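Local coordinates for cell wall surface anchor family protein (Streptococcus pneumoniae, PDB 4OQ1), which serves as an ancillary pilin of the pneumococcal pilus, probably anchoring the fibre to the bacterial cell wall, at residues V280-S285 with T289-N294; H28-Q33 with H50-W55; V166-V171 with G206-T211. The protein carries 3 engineered substitutions. One frame throughout, in Å; residues are numbered along the deposited sequence.

Contact 1 of 3, residues V280-S285 with T289-N294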
ATOM      1  N   VAL A 280       0.241 -32.580   0.760  1.00 17.65           N
ATOM      2  CA  VAL A 280      -1.091 -32.086   0.545  1.00 18.79           C
ATOM      3  C   VAL A 280      -1.102 -30.786  -0.235  1.00 18.95           C
ATOM      4  O   VAL A 280      -0.398 -29.907   0.122  1.00 19.40           O
ATOM      5  CB  VAL A 280      -1.835 -31.876   1.897  1.00 18.97           C
ATOM      6  CG1 VAL A 280      -3.212 -31.387   1.590  1.00 21.36           C
ATOM      7  CG2 VAL A 280      -1.877 -33.170   2.732  1.00 22.65           C
ATOM      8  N   MET A 281      -1.860 -30.683  -1.309  1.00 17.95           N
ATOM      9  CA  MET A 281      -1.841 -29.498  -2.185  1.00 21.09           C
ATOM     10  C   MET A 281      -3.215 -28.996  -2.503  1.00 20.68           C
ATOM     11  O   MET A 281      -4.182 -29.748  -2.467  1.00 22.69           O
ATOM     12  CB  MET A 281      -1.281 -29.863  -3.553  1.00 20.80           C
ATOM     13  CG  MET A 281      -0.114 -30.809  -3.507  1.00 28.85           C
ATOM     14  SD  MET A 281       1.421 -29.878  -3.496  1.00 36.39           S
ATOM     15  CE  MET A 281       2.224 -30.889  -4.682  1.00 31.42           C
ATOM     16  N   LYS A 282      -3.283 -27.720  -2.870  1.00 22.87           N
ATOM     17  CA  LYS A 282      -4.442 -27.133  -3.508  1.00 22.64           C
ATOM     18  C   LYS A 282      -4.087 -26.778  -4.925  1.00 25.03           C
ATOM     19  O   LYS A 282      -2.931 -26.786  -5.291  1.00 23.14           O
ATOM     20  CB  LYS A 282      -5.037 -25.981  -2.741  1.00 28.69           C
ATOM     21  CG  LYS A 282      -4.145 -24.823  -2.318  1.00 36.02           C
ATOM     22  CD  LYS A 282      -4.756 -24.167  -1.058  1.00 46.85           C
ATOM     23  CE  LYS A 282      -3.945 -22.983  -0.520  1.00 54.14           C
ATOM     24  NZ  LYS A 282      -4.220 -21.745  -1.304  1.00 57.07           N
ATOM     25  N   GLU A 283      -5.073 -26.548  -5.751  1.00 23.79           N
ATOM     26  CA  GLU A 283      -4.762 -26.107  -7.052  1.00 27.46           C
ATOM     27  C   GLU A 283      -5.163 -24.658  -7.207  1.00 33.54           C
ATOM     28  O   GLU A 283      -6.209 -24.283  -6.765  1.00 30.53           O
ATOM     29  CB  GLU A 283      -5.436 -26.929  -8.110  1.00 29.99           C
ATOM     30  CG  GLU A 283      -5.062 -26.481  -9.511  1.00 35.68           C
ATOM     31  CD  GLU A 283      -6.223 -25.826 -10.153  1.00 35.27           C
ATOM     32  OE1 GLU A 283      -7.235 -26.468  -9.966  1.00 39.25           O
ATOM     33  OE2 GLU A 283      -6.147 -24.711 -10.757  1.00 31.43           O
ATOM     34  N   GLU A 284      -4.279 -23.907  -7.859  1.00 34.60           N
ATOM     35  CA  GLU A 284      -4.356 -22.472  -8.116  1.00 41.82           C
ATOM     36  C   GLU A 284      -3.850 -22.253  -9.528  1.00 30.49           C
ATOM     37  O   GLU A 284      -2.666 -22.508  -9.814  1.00 33.62           O
ATOM     38  CB  GLU A 284      -3.398 -21.680  -7.226  1.00 43.01           C
ATOM     39  CG  GLU A 284      -3.277 -22.175  -5.808  1.00 50.95           C
ATOM     40  CD  GLU A 284      -2.867 -21.047  -4.890  1.00 59.30           C
ATOM     41  OE1 GLU A 284      -1.956 -20.291  -5.305  1.00 62.54           O
ATOM     42  OE2 GLU A 284      -3.482 -20.907  -3.790  1.00 63.08           O
ATOM     43  N   SER A 285      -4.755 -21.804 -10.367  1.00 24.66           N
ATOM     44  CA  SER A 285      -4.396 -21.291 -11.685  1.00 25.33           C
ATOM     45  C   SER A 285      -3.579 -22.293 -12.486  1.00 20.82           C
ATOM     46  O   SER A 285      -2.659 -21.898 -13.141  1.00 19.77           O
ATOM     47  CB  SER A 285      -3.670 -19.917 -11.541  1.00 23.78           C
ATOM     48  OG  SER A 285      -2.381 -20.001 -10.996  1.00 27.06           O
ATOM     49  N   THR A 289      -0.153 -26.200  -5.483  1.00 22.23           N
ATOM     50  CA  THR A 289       0.672 -25.491  -4.488  1.00 23.59           C
ATOM     51  C   THR A 289       0.484 -26.038  -3.083  1.00 23.63           C
ATOM     52  O   THR A 289      -0.616 -26.402  -2.682  1.00 25.85           O
ATOM     53  CB  THR A 289       0.367 -23.970  -4.478  1.00 27.72           C
ATOM     54  OG1 THR A 289      -0.881 -23.736  -3.849  1.00 33.03           O
ATOM     55  CG2 THR A 289       0.276 -23.407  -5.820  1.00 30.00           C
ATOM     56  N   PRO A 290       1.555 -26.128  -2.310  1.00 26.50           N
ATOM     57  CA  PRO A 290       1.497 -26.754  -1.008  1.00 25.94           C
ATOM     58  C   PRO A 290       0.585 -26.096   0.031  1.00 29.83           C
ATOM     59  O   PRO A 290       0.482 -24.873   0.139  1.00 23.93           O
ATOM     60  CB  PRO A 290       2.933 -26.682  -0.533  1.00 34.15           C
ATOM     61  CG  PRO A 290       3.723 -26.855  -1.783  1.00 36.32           C
ATOM     62  CD  PRO A 290       2.872 -26.337  -2.923  1.00 32.39           C
ATOM     63  N   VAL A 291      -0.107 -26.931   0.791  1.00 24.71           N
ATOM     64  CA  VAL A 291      -0.897 -26.416   1.931  1.00 25.38           C
ATOM     65  C   VAL A 291       0.092 -26.187   3.056  1.00 26.03           C
ATOM     66  O   VAL A 291       0.979 -26.982   3.261  1.00 25.94           O
ATOM     67  CB  VAL A 291      -1.986 -27.422   2.346  1.00 24.59           C
ATOM     68  CG1 VAL A 291      -2.583 -27.074   3.703  1.00 29.29           C
ATOM     69  CG2 VAL A 291      -3.087 -27.425   1.332  1.00 25.94           C
ATOM     70  N   LEU A 292      -0.077 -25.094   3.780  1.00 31.18           N
ATOM     71  CA  LEU A 292       0.796 -24.772   4.914  1.00 30.02           C
ATOM     72  C   LEU A 292       0.005 -24.902   6.181  1.00 30.58           C
ATOM     73  O   LEU A 292      -1.105 -24.427   6.214  1.00 33.19           O
ATOM     74  CB  LEU A 292       1.248 -23.326   4.771  1.00 33.95           C
ATOM     75  CG  LEU A 292       1.976 -22.963   3.480  1.00 34.71           C
ATOM     76  CD1 LEU A 292       2.393 -21.484   3.563  1.00 38.73           C
ATOM     77  CD2 LEU A 292       3.171 -23.869   3.290  1.00 34.69           C
ATOM     78  N   GLN A 293       0.567 -25.564   7.194  1.00 32.72           N
ATOM     79  CA  GLN A 293      -0.020 -25.686   8.491  1.00 39.80           C
ATOM     80  C   GLN A 293       1.108 -25.792   9.482  1.00 43.40           C
ATOM     81  O   GLN A 293       2.176 -26.324   9.152  1.00 44.33           O
ATOM     82  CB  GLN A 293      -0.824 -26.961   8.590  1.00 41.64           C
ATOM     83  CG  GLN A 293      -2.241 -26.841   8.088  1.00 44.05           C
ATOM     84  CD  GLN A 293      -3.037 -28.103   8.380  1.00 45.59           C
ATOM     85  OE1 GLN A 293      -2.511 -29.190   8.256  1.00 53.46           O
ATOM     86  NE2 GLN A 293      -4.302 -27.957   8.782  1.00 46.39           N
ATOM     87  N   ASN A 294       0.840 -25.358  10.718  1.00 45.59           N
ATOM     88  CA  ASN A 294       1.829 -25.388  11.849  1.00 47.29           C
ATOM     89  C   ASN A 294       3.231 -24.963  11.448  1.00 47.93           C
ATOM     90  O   ASN A 294       4.201 -25.606  11.854  1.00 47.26           O
ATOM     91  CB  ASN A 294       1.909 -26.763  12.496  1.00 52.20           C
ATOM     92  CG  ASN A 294       0.629 -27.141  13.213  1.00 58.02           C
ATOM     93  OD1 ASN A 294      -0.049 -26.284  13.779  1.00 69.58           O
ATOM     94  ND2 ASN A 294       0.315 -28.434  13.238  1.00 60.16           N
TER
HETATM   95  O   HOH W   1       2.164 -29.250   1.265  1.00 33.99           O
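Glu284 and Thr289 meet because of their first torsions: the glutamate CG lies beside its backbone N (chi1 -39°), while the threonine OG1 is tucked between backbone N and carbonyl carbon (chi1 74°). The two side chains cross at about a right angle, with Thr289 OG1 3.5 Å from Glu284 CG and Thr289 CG2 against the same methylene. Lys282 passes near this hydroxyl with its CG, runs out extended and bends only at its last torsion, where NZ forms a 2.7 Å salt bridge to Glu284 OE2, approached almost in line with its C-O bond. The lysine and glutamate are thus tied together alongside Thr289. The backbone does the firmer joining. Lys282 and Thr289 form a hydrogen-bonded antiparallel pair, Thr289 N to Lys282 O at 2.8 Å and Lys282 N to Thr289 O at 3.0 Å. Further along, Val291 N donates to Val280 O at 3.1 Å, nearly straight at 171°, and a water placed to donate to Val280 O (2.9 Å) and Val291 O can bridge the strands there. Beside the backbone, Val280 CG1 touches Val291 CG2 at 4.0 Å, both valines being buried and packing on strand 316-322 through Leu320 and Tyr318. Met281, in contrast, lies side by side with Pro290, its SD 3.9 Å from the proline CD. Strands 277-284 and 287-293, which carry these residues, form an antiparallel beta hairpin in a prealbumin-like (CnaB-type) domain.

Contact 2 of 3, residues H28-Q33 with H50-W55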
ATOM      1  N   HIS A  28      21.518  39.260   2.673  1.00 34.77           N
ATOM      2  CA  HIS A  28      20.856  38.578   3.719  1.00 32.43           C
ATOM      3  C   HIS A  28      20.603  37.125   3.314  1.00 26.98           C
ATOM      4  O   HIS A  28      20.447  36.762   2.111  1.00 29.43           O
ATOM      5  CB  HIS A  28      19.512  39.236   4.063  1.00 31.40           C
ATOM      6  CG  HIS A  28      19.635  40.598   4.624  1.00 39.45           C
ATOM      7  ND1 HIS A  28      19.812  40.828   5.970  1.00 39.15           N
ATOM      8  CD2 HIS A  28      19.579  41.815   4.032  1.00 38.27           C
ATOM      9  CE1 HIS A  28      19.885  42.130   6.179  1.00 40.23           C
ATOM     10  NE2 HIS A  28      19.740  42.748   5.024  1.00 39.64           N
ATOM     11  N   THR A  29      20.559  36.326   4.337  1.00 27.28           N
ATOM     12  CA  THR A  29      20.132  34.943   4.211  1.00 29.28           C
ATOM     13  C   THR A  29      18.817  34.670   5.000  1.00 26.28           C
ATOM     14  O   THR A  29      18.659  35.062   6.166  1.00 26.62           O
ATOM     15  CB  THR A  29      21.206  33.974   4.733  1.00 30.78           C
ATOM     16  OG1 THR A  29      22.419  34.164   3.999  1.00 31.40           O
ATOM     17  CG2 THR A  29      20.737  32.560   4.563  1.00 27.97           C
ATOM     18  N   LEU A  30      17.904  33.973   4.313  1.00 24.70           N
ATOM     19  CA  LEU A  30      16.652  33.500   4.920  1.00 22.60           C
ATOM     20  C   LEU A  30      16.704  31.958   5.087  1.00 20.22           C
ATOM     21  O   LEU A  30      17.031  31.223   4.202  1.00 19.66           O
ATOM     22  CB  LEU A  30      15.436  33.890   4.033  1.00 19.32           C
ATOM     23  CG  LEU A  30      14.071  33.319   4.476  1.00 20.69           C
ATOM     24  CD1 LEU A  30      13.532  33.837   5.746  1.00 24.32           C
ATOM     25  CD2 LEU A  30      13.083  33.515   3.292  1.00 20.89           C
ATOM     26  N   VAL A  31      16.400  31.527   6.298  1.00 20.51           N
ATOM     27  CA  VAL A  31      16.294  30.083   6.645  1.00 21.19           C
ATOM     28  C   VAL A  31      14.752  29.736   6.739  1.00 21.83           C
ATOM     29  O   VAL A  31      13.979  30.479   7.403  1.00 22.77           O
ATOM     30  CB  VAL A  31      17.042  29.836   8.016  1.00 21.81           C
ATOM     31  CG1 VAL A  31      16.606  28.568   8.718  1.00 22.13           C
ATOM     32  CG2 VAL A  31      18.556  29.794   7.832  1.00 24.38           C
ATOM     33  N   LEU A  32      14.316  28.718   5.979  1.00 23.99           N
ATOM     34  CA  LEU A  32      12.943  28.218   5.989  1.00 20.82           C
ATOM     35  C   LEU A  32      12.931  26.797   6.566  1.00 23.09           C
ATOM     36  O   LEU A  32      13.611  25.906   6.116  1.00 23.41           O
ATOM     37  CB  LEU A  32      12.361  28.192   4.564  1.00 21.05           C
ATOM     38  CG  LEU A  32      12.186  29.586   3.944  1.00 20.07           C
ATOM     39  CD1 LEU A  32      11.857  29.565   2.493  1.00 17.79           C
ATOM     40  CD2 LEU A  32      11.105  30.349   4.692  1.00 23.85           C
ATOM     41  N   GLN A  33      12.150  26.592   7.607  1.00 19.69           N
ATOM     42  CA  GLN A  33      11.959  25.272   8.154  1.00 22.41           C
ATOM     43  C   GLN A  33      10.554  24.837   7.708  1.00 21.72           C
ATOM     44  O   GLN A  33       9.617  25.634   7.686  1.00 23.04           O
ATOM     45  CB  GLN A  33      12.154  25.353   9.672  1.00 23.34           C
ATOM     46  CG  GLN A  33      13.591  25.593  10.089  1.00 22.94           C
ATOM     47  CD  GLN A  33      13.775  26.121  11.510  1.00 29.84           C
ATOM     48  OE1 GLN A  33      12.817  26.307  12.266  1.00 37.74           O
ATOM     49  NE2 GLN A  33      15.026  26.311  11.904  1.00 26.64           N
ATOM     50  N   HIS A  50      17.207  24.939  -7.220  1.00 38.72           N
ATOM     51  CA  HIS A  50      15.887  25.519  -6.976  1.00 34.19           C
ATOM     52  C   HIS A  50      15.973  27.011  -6.690  1.00 31.80           C
ATOM     53  O   HIS A  50      16.938  27.493  -6.079  1.00 33.04           O
ATOM     54  CB  HIS A  50      15.175  24.754  -5.848  1.00 33.19           C
ATOM     55  CG  HIS A  50      15.010  23.299  -6.156  1.00 30.83           C
ATOM     56  ND1 HIS A  50      14.188  22.848  -7.167  1.00 36.30           N
ATOM     57  CD2 HIS A  50      15.654  22.210  -5.687  1.00 34.39           C
ATOM     58  CE1 HIS A  50      14.266  21.536  -7.259  1.00 37.14           C
ATOM     59  NE2 HIS A  50      15.150  21.121  -6.365  1.00 37.98           N
ATOM     60  N   ARG A  51      14.933  27.738  -7.093  1.00 29.87           N
ATOM     61  CA  ARG A  51      14.856  29.146  -6.749  1.00 31.32           C
ATOM     62  C   ARG A  51      13.587  29.482  -5.953  1.00 25.50           C
ATOM     63  O   ARG A  51      12.535  28.914  -6.188  1.00 26.47           O
ATOM     64  CB  ARG A  51      14.924  30.017  -8.003  1.00 31.26           C
ATOM     65  CG  ARG A  51      16.144  29.753  -8.909  1.00 30.82           C
ATOM     66  CD  ARG A  51      16.324  30.821  -9.969  1.00 35.43           C
ATOM     67  NE  ARG A  51      16.688  32.140  -9.387  1.00 39.86           N
ATOM     68  CZ  ARG A  51      17.922  32.563  -9.080  1.00 40.70           C
ATOM     69  NH1 ARG A  51      18.972  31.803  -9.303  1.00 35.77           N
ATOM     70  NH2 ARG A  51      18.104  33.772  -8.551  1.00 39.45           N
ATOM     71  N   LEU A  52      13.693  30.432  -5.033  1.00 24.81           N
ATOM     72  CA  LEU A  52      12.478  30.951  -4.343  1.00 19.01           C
ATOM     73  C   LEU A  52      11.901  32.149  -5.089  1.00 21.48           C
ATOM     74  O   LEU A  52      12.556  33.161  -5.244  1.00 23.85           O
ATOM     75  CB  LEU A  52      12.825  31.291  -2.933  1.00 18.54           C
ATOM     76  CG  LEU A  52      11.585  31.692  -2.133  1.00 16.77           C
ATOM     77  CD1 LEU A  52      10.696  30.479  -1.711  1.00 18.55           C
ATOM     78  CD2 LEU A  52      12.029  32.492  -0.951  1.00 18.46           C
ATOM     79  N   GLN A  53      10.721  32.008  -5.666  1.00 22.21           N
ATOM     80  CA  GLN A  53      10.054  33.093  -6.319  1.00 22.48           C
ATOM     81  C   GLN A  53       9.443  34.037  -5.282  1.00 22.92           C
ATOM     82  O   GLN A  53       8.762  33.551  -4.317  1.00 19.92           O
ATOM     83  CB  GLN A  53       8.896  32.576  -7.183  1.00 25.49           C
ATOM     84  CG  GLN A  53       9.345  31.621  -8.292  1.00 30.82           C
ATOM     85  CD  GLN A  53      10.321  32.268  -9.248  1.00 30.30           C
ATOM     86  OE1 GLN A  53      10.195  33.433  -9.640  1.00 32.17           O
ATOM     87  NE2 GLN A  53      11.324  31.526  -9.579  1.00 36.04           N
ATOM     88  N   VAL A  54       9.678  35.338  -5.451  1.00 19.33           N
ATOM     89  CA  VAL A  54       9.111  36.350  -4.575  1.00 22.00           C
ATOM     90  C   VAL A  54       8.564  37.587  -5.325  1.00 23.31           C
ATOM     91  O   VAL A  54       8.887  37.848  -6.502  1.00 20.71           O
ATOM     92  CB  VAL A  54      10.112  36.810  -3.488  1.00 22.64           C
ATOM     93  CG1 VAL A  54      10.709  35.664  -2.733  1.00 21.81           C
ATOM     94  CG2 VAL A  54      11.216  37.702  -4.077  1.00 25.63           C
ATOM     95  N   TRP A  55       7.763  38.364  -4.633  1.00 16.73           N
ATOM     96  CA  TRP A  55       7.438  39.678  -5.067  1.00 17.28           C
ATOM     97  C   TRP A  55       7.954  40.624  -4.063  1.00 20.49           C
ATOM     98  O   TRP A  55       7.614  40.498  -2.880  1.00 18.98           O
ATOM     99  CB  TRP A  55       5.935  39.832  -5.130  1.00 18.87           C
ATOM    100  CG  TRP A  55       5.241  39.054  -6.218  1.00 19.53           C
ATOM    101  CD1 TRP A  55       4.830  39.543  -7.446  1.00 20.40           C
ATOM    102  CD2 TRP A  55       4.919  37.690  -6.218  1.00 19.74           C
ATOM    103  NE1 TRP A  55       4.252  38.574  -8.187  1.00 18.44           N
ATOM    104  CE2 TRP A  55       4.307  37.406  -7.499  1.00 20.56           C
ATOM    105  CE3 TRP A  55       5.122  36.657  -5.328  1.00 19.09           C
ATOM    106  CZ2 TRP A  55       3.830  36.168  -7.818  1.00 19.86           C
ATOM    107  CZ3 TRP A  55       4.664  35.388  -5.635  1.00 19.88           C
ATOM    108  CH2 TRP A  55       4.025  35.156  -6.885  1.00 20.14           C
TER
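Leu52 reaches across to two leucines of the facing strand, using one methyl for each: its CD2 lies 4.5 Å from Leu30 CD2, and its CD1 stands equally far, 4.5 Å, from Leu32 CD1. Leu30 and Leu32 arrive by different routes, the first with CG opposite its backbone N (chi1 174°), the second with CG beside it (chi1 -66°), yet both present a methyl to the same partner. All three are buried, and even this closest part is light packing, with only 71 Å² hidden between the segments and no hydrogen bond joining them. The backbones stay far apart, Leu30 CA and Leu52 CA being 10.5 Å from each other. Strands 28-33 and 50-56 belong to one mixed sheet, with strands 85-93 and 98-103 between them; the sheet evidently curls, since their leucines point at each other, consistent with the IgG-rev type of fold reported for this pilin. Phe125 and Phe127 of strand 120-129 and Ile139 of strand 137-140 also pack on Leu30 or Leu32. Arg51, Thr29 and Gln33 belong to the face turned away from these leucines and bond there: Arg51, exposed, through NE to Ser88, Thr29 to Glu135, and Gln33, by its amide, to Gln97.

Contact 3 of 3, residues V166-V171 with G206-T211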
ATOM      1  N   VAL A 166      -4.994  -8.083   6.090  1.00 18.36           N
ATOM      2  CA  VAL A 166      -5.241  -8.481   4.674  1.00 15.71           C
ATOM      3  C   VAL A 166      -4.461  -7.509   3.736  1.00 16.02           C
ATOM      4  O   VAL A 166      -4.526  -6.248   3.856  1.00 16.32           O
ATOM      5  CB  VAL A 166      -6.736  -8.395   4.414  1.00 17.42           C
ATOM      6  CG1 VAL A 166      -7.049  -8.754   2.983  1.00 17.47           C
ATOM      7  CG2 VAL A 166      -7.527  -9.332   5.278  1.00 16.77           C
ATOM      8  N   GLY A 167      -3.731  -8.053   2.774  1.00 17.56           N
ATOM      9  CA  GLY A 167      -2.897  -7.255   1.846  1.00 17.61           C
ATOM     10  C   GLY A 167      -3.572  -6.931   0.516  1.00 16.44           C
ATOM     11  O   GLY A 167      -4.231  -7.860  -0.033  1.00 18.35           O
ATOM     12  N   PHE A 168      -3.476  -5.642   0.112  1.00 16.20           N
ATOM     13  CA  PHE A 168      -4.035  -5.155  -1.193  1.00 17.40           C
ATOM     14  C   PHE A 168      -2.926  -4.452  -1.971  1.00 16.31           C
ATOM     15  O   PHE A 168      -1.969  -3.927  -1.407  1.00 21.17           O
ATOM     16  CB  PHE A 168      -5.173  -4.190  -0.950  1.00 15.68           C
ATOM     17  CG  PHE A 168      -6.433  -4.840  -0.475  1.00 12.53           C
ATOM     18  CD1 PHE A 168      -6.655  -5.069   0.798  1.00 14.38           C
ATOM     19  CD2 PHE A 168      -7.446  -5.149  -1.357  1.00 13.71           C
ATOM     20  CE1 PHE A 168      -7.868  -5.625   1.236  1.00 12.33           C
ATOM     21  CE2 PHE A 168      -8.635  -5.756  -0.958  1.00 14.99           C
ATOM     22  CZ  PHE A 168      -8.859  -5.966   0.357  1.00 14.66           C
ATOM     23  N   LYS A 169      -2.988  -4.522  -3.302  1.00 20.61           N
ATOM     24  CA  LYS A 169      -2.229  -3.561  -4.089  1.00 17.81           C
ATOM     25  C   LYS A 169      -3.201  -2.624  -4.738  1.00 17.16           C
ATOM     26  O   LYS A 169      -4.388  -2.930  -5.012  1.00 17.40           O
ATOM     27  CB  LYS A 169      -1.355  -4.259  -5.160  1.00 22.03           C
ATOM     28  CG  LYS A 169      -0.177  -5.003  -4.587  1.00 27.65           C
ATOM     29  CD  LYS A 169       0.661  -5.624  -5.705  1.00 30.89           C
ATOM     30  CE  LYS A 169       1.697  -6.651  -5.283  1.00 39.33           C
ATOM     31  NZ  LYS A 169       2.697  -6.176  -4.278  1.00 42.96           N
ATOM     32  N   LEU A 170      -2.745  -1.388  -4.897  1.00 20.09           N
ATOM     33  CA  LEU A 170      -3.493  -0.319  -5.506  1.00 16.76           C
ATOM     34  C   LEU A 170      -2.962  -0.024  -6.918  1.00 17.72           C
ATOM     35  O   LEU A 170      -1.822   0.255  -7.096  1.00 17.78           O
ATOM     36  CB  LEU A 170      -3.300   0.872  -4.659  1.00 20.32           C
ATOM     37  CG  LEU A 170      -3.943   2.171  -5.095  1.00 18.73           C
ATOM     38  CD1 LEU A 170      -5.453   1.981  -5.087  1.00 18.82           C
ATOM     39  CD2 LEU A 170      -3.528   3.283  -4.103  1.00 20.93           C
ATOM     40  N   VAL A 171      -3.840  -0.069  -7.898  1.00 18.73           N
ATOM     41  CA  VAL A 171      -3.551   0.208  -9.250  1.00 19.66           C
ATOM     42  C   VAL A 171      -4.573   1.249  -9.805  1.00 21.88           C
ATOM     43  O   VAL A 171      -5.687   1.379  -9.309  1.00 21.46           O
ATOM     44  CB  VAL A 171      -3.649  -1.040 -10.148  1.00 18.88           C
ATOM     45  CG1 VAL A 171      -2.734  -2.118  -9.615  1.00 19.73           C
ATOM     46  CG2 VAL A 171      -5.099  -1.519 -10.310  1.00 20.18           C
ATOM     47  N   GLY A 206      -9.496  -3.132  10.457  1.00 23.35           N
ATOM     48  CA  GLY A 206      -9.799  -3.531   9.094  1.00 21.42           C
ATOM     49  C   GLY A 206      -9.623  -2.483   8.026  1.00 22.88           C
ATOM     50  O   GLY A 206     -10.188  -2.662   6.916  1.00 19.09           O
ATOM     51  N   GLU A 207      -8.917  -1.370   8.316  1.00 21.53           N
ATOM     52  CA  GLU A 207      -9.020  -0.208   7.437  1.00 21.07           C
ATOM     53  C   GLU A 207      -7.727   0.039   6.705  1.00 21.18           C
ATOM     54  O   GLU A 207      -6.667  -0.222   7.231  1.00 24.88           O
ATOM     55  CB  GLU A 207      -9.516   1.068   8.112  1.00 23.39           C
ATOM     56  CG  GLU A 207     -10.791   0.809   8.875  1.00 27.68           C
ATOM     57  CD  GLU A 207     -11.407   2.015   9.539  1.00 32.30           C
ATOM     58  OE1 GLU A 207     -10.655   2.971   9.820  1.00 33.15           O
ATOM     59  OE2 GLU A 207     -12.611   1.914   9.882  1.00 29.51           O
ATOM     60  N   ILE A 208      -7.849   0.420   5.442  1.00 18.12           N
ATOM     61  CA  ILE A 208      -6.754   1.075   4.748  1.00 18.42           C
ATOM     62  C   ILE A 208      -7.177   2.495   4.341  1.00 17.43           C
ATOM     63  O   ILE A 208      -8.240   2.708   3.707  1.00 19.57           O
ATOM     64  CB  ILE A 208      -6.267   0.284   3.536  1.00 18.34           C
ATOM     65  CG1 ILE A 208      -5.677  -1.075   3.955  1.00 18.79           C
ATOM     66  CG2 ILE A 208      -5.226   1.045   2.729  1.00 18.99           C
ATOM     67  CD1 ILE A 208      -5.570  -2.070   2.775  1.00 16.06           C
ATOM     68  N   PHE A 209      -6.313   3.438   4.602  1.00 18.90           N
ATOM     69  CA  PHE A 209      -6.594   4.880   4.327  1.00 19.51           C
ATOM     70  C   PHE A 209      -5.521   5.474   3.475  1.00 20.89           C
ATOM     71  O   PHE A 209      -4.339   5.441   3.855  1.00 23.70           O
ATOM     72  CB  PHE A 209      -6.725   5.651   5.666  1.00 22.57           C
ATOM     73  CG  PHE A 209      -7.322   7.028   5.530  1.00 27.14           C
ATOM     74  CD1 PHE A 209      -8.665   7.175   5.392  1.00 30.30           C
ATOM     75  CD2 PHE A 209      -6.535   8.150   5.586  1.00 29.92           C
ATOM     76  CE1 PHE A 209      -9.256   8.439   5.242  1.00 37.58           C
ATOM     77  CE2 PHE A 209      -7.106   9.435   5.453  1.00 34.83           C
ATOM     78  CZ  PHE A 209      -8.471   9.563   5.276  1.00 38.43           C
ATOM     79  N   VAL A 210      -5.900   5.950   2.290  1.00 17.83           N
ATOM     80  CA  VAL A 210      -4.956   6.523   1.327  1.00 18.30           C
ATOM     81  C   VAL A 210      -5.360   7.934   0.981  1.00 20.71           C
ATOM     82  O   VAL A 210      -6.492   8.174   0.476  1.00 19.51           O
ATOM     83  CB  VAL A 210      -4.911   5.723   0.009  1.00 15.25           C
ATOM     84  CG1 VAL A 210      -3.819   6.280  -0.871  1.00 17.48           C
ATOM     85  CG2 VAL A 210      -4.658   4.245   0.351  1.00 18.92           C
ATOM     86  N   THR A 211      -4.423   8.862   1.142  1.00 21.10           N
ATOM     87  CA  THR A 211      -4.624  10.269   0.755  1.00 20.79           C
ATOM     88  C   THR A 211      -3.845  10.725  -0.477  1.00 24.43           C
ATOM     89  O   THR A 211      -2.821  10.154  -0.821  1.00 21.90           O
ATOM     90  CB  THR A 211      -4.300  11.191   1.927  1.00 25.62           C
ATOM     91  OG1 THR A 211      -2.944  11.076   2.330  1.00 24.82           O
ATOM     92  CG2 THR A 211      -5.111  10.846   3.089  1.00 23.03           C
TER
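Segments 166-171 and 206-211 run alongside each other in the same direction, in register by twos: Val166 CA to Gly206 CA, just ahead of the strands, is 8.1 Å, Phe168 CA to Ile208 CA 9.0 Å and Leu170 CA to Val210 CA 9.8 Å, so the pair opens gradually along its length. No hydrogen bond connects them, for strands 167-174 and 207-211 belong to different sheets of the domain, which face each other as the two layers of a prealbumin-like (CnaB-type) beta sandwich. Strand 207-211 is an outermost strand of the four-stranded layer; Gly206, with its positive phi (71°), leads into it. At the closer end, Val166 contributes mainly its carbonyl O, 4.4 Å from Ile208 CD1. The inward side chains are Phe168 and Leu170 from one layer and Ile208 and Val210 from the other, all buried. Farther along, Leu170 CD2 lies 4.4 Å from Val210 CG1, while Leu170 also rests on Val182 and Leu213. Phe168, whose ring additionally packs against Phe220, makes the tighter meeting. Ile208 sets CG1 beside its own backbone N (chi1 -64°) and then extends, carrying the terminal methyl across to the phenyl ring, where Ile208 CD1 approaches Phe168 CD1 obliquely to 3.8 Å.

In the fold
Along the chain the three contacts come strictly in series: contact 2, which bridges two strands of one sheet, then contact 3, which joins two sheets of a sandwich, then contact 1, a hairpin within one sheet. Contact 3 is near the middle of the molecule, about 5 Å from the centre of the chain, with contact 2 about 38 Å and contact 1 about 26 Å from it, centre to centre. Contacts 1 and 2 are about 60 Å apart on opposite sides of that centre. Even the closest two, contacts 1 and 3, keep nearest atoms about 14 Å apart, in separate prealbumin-like domains. The result is an elongated row of beta domains, consistent with a pilin.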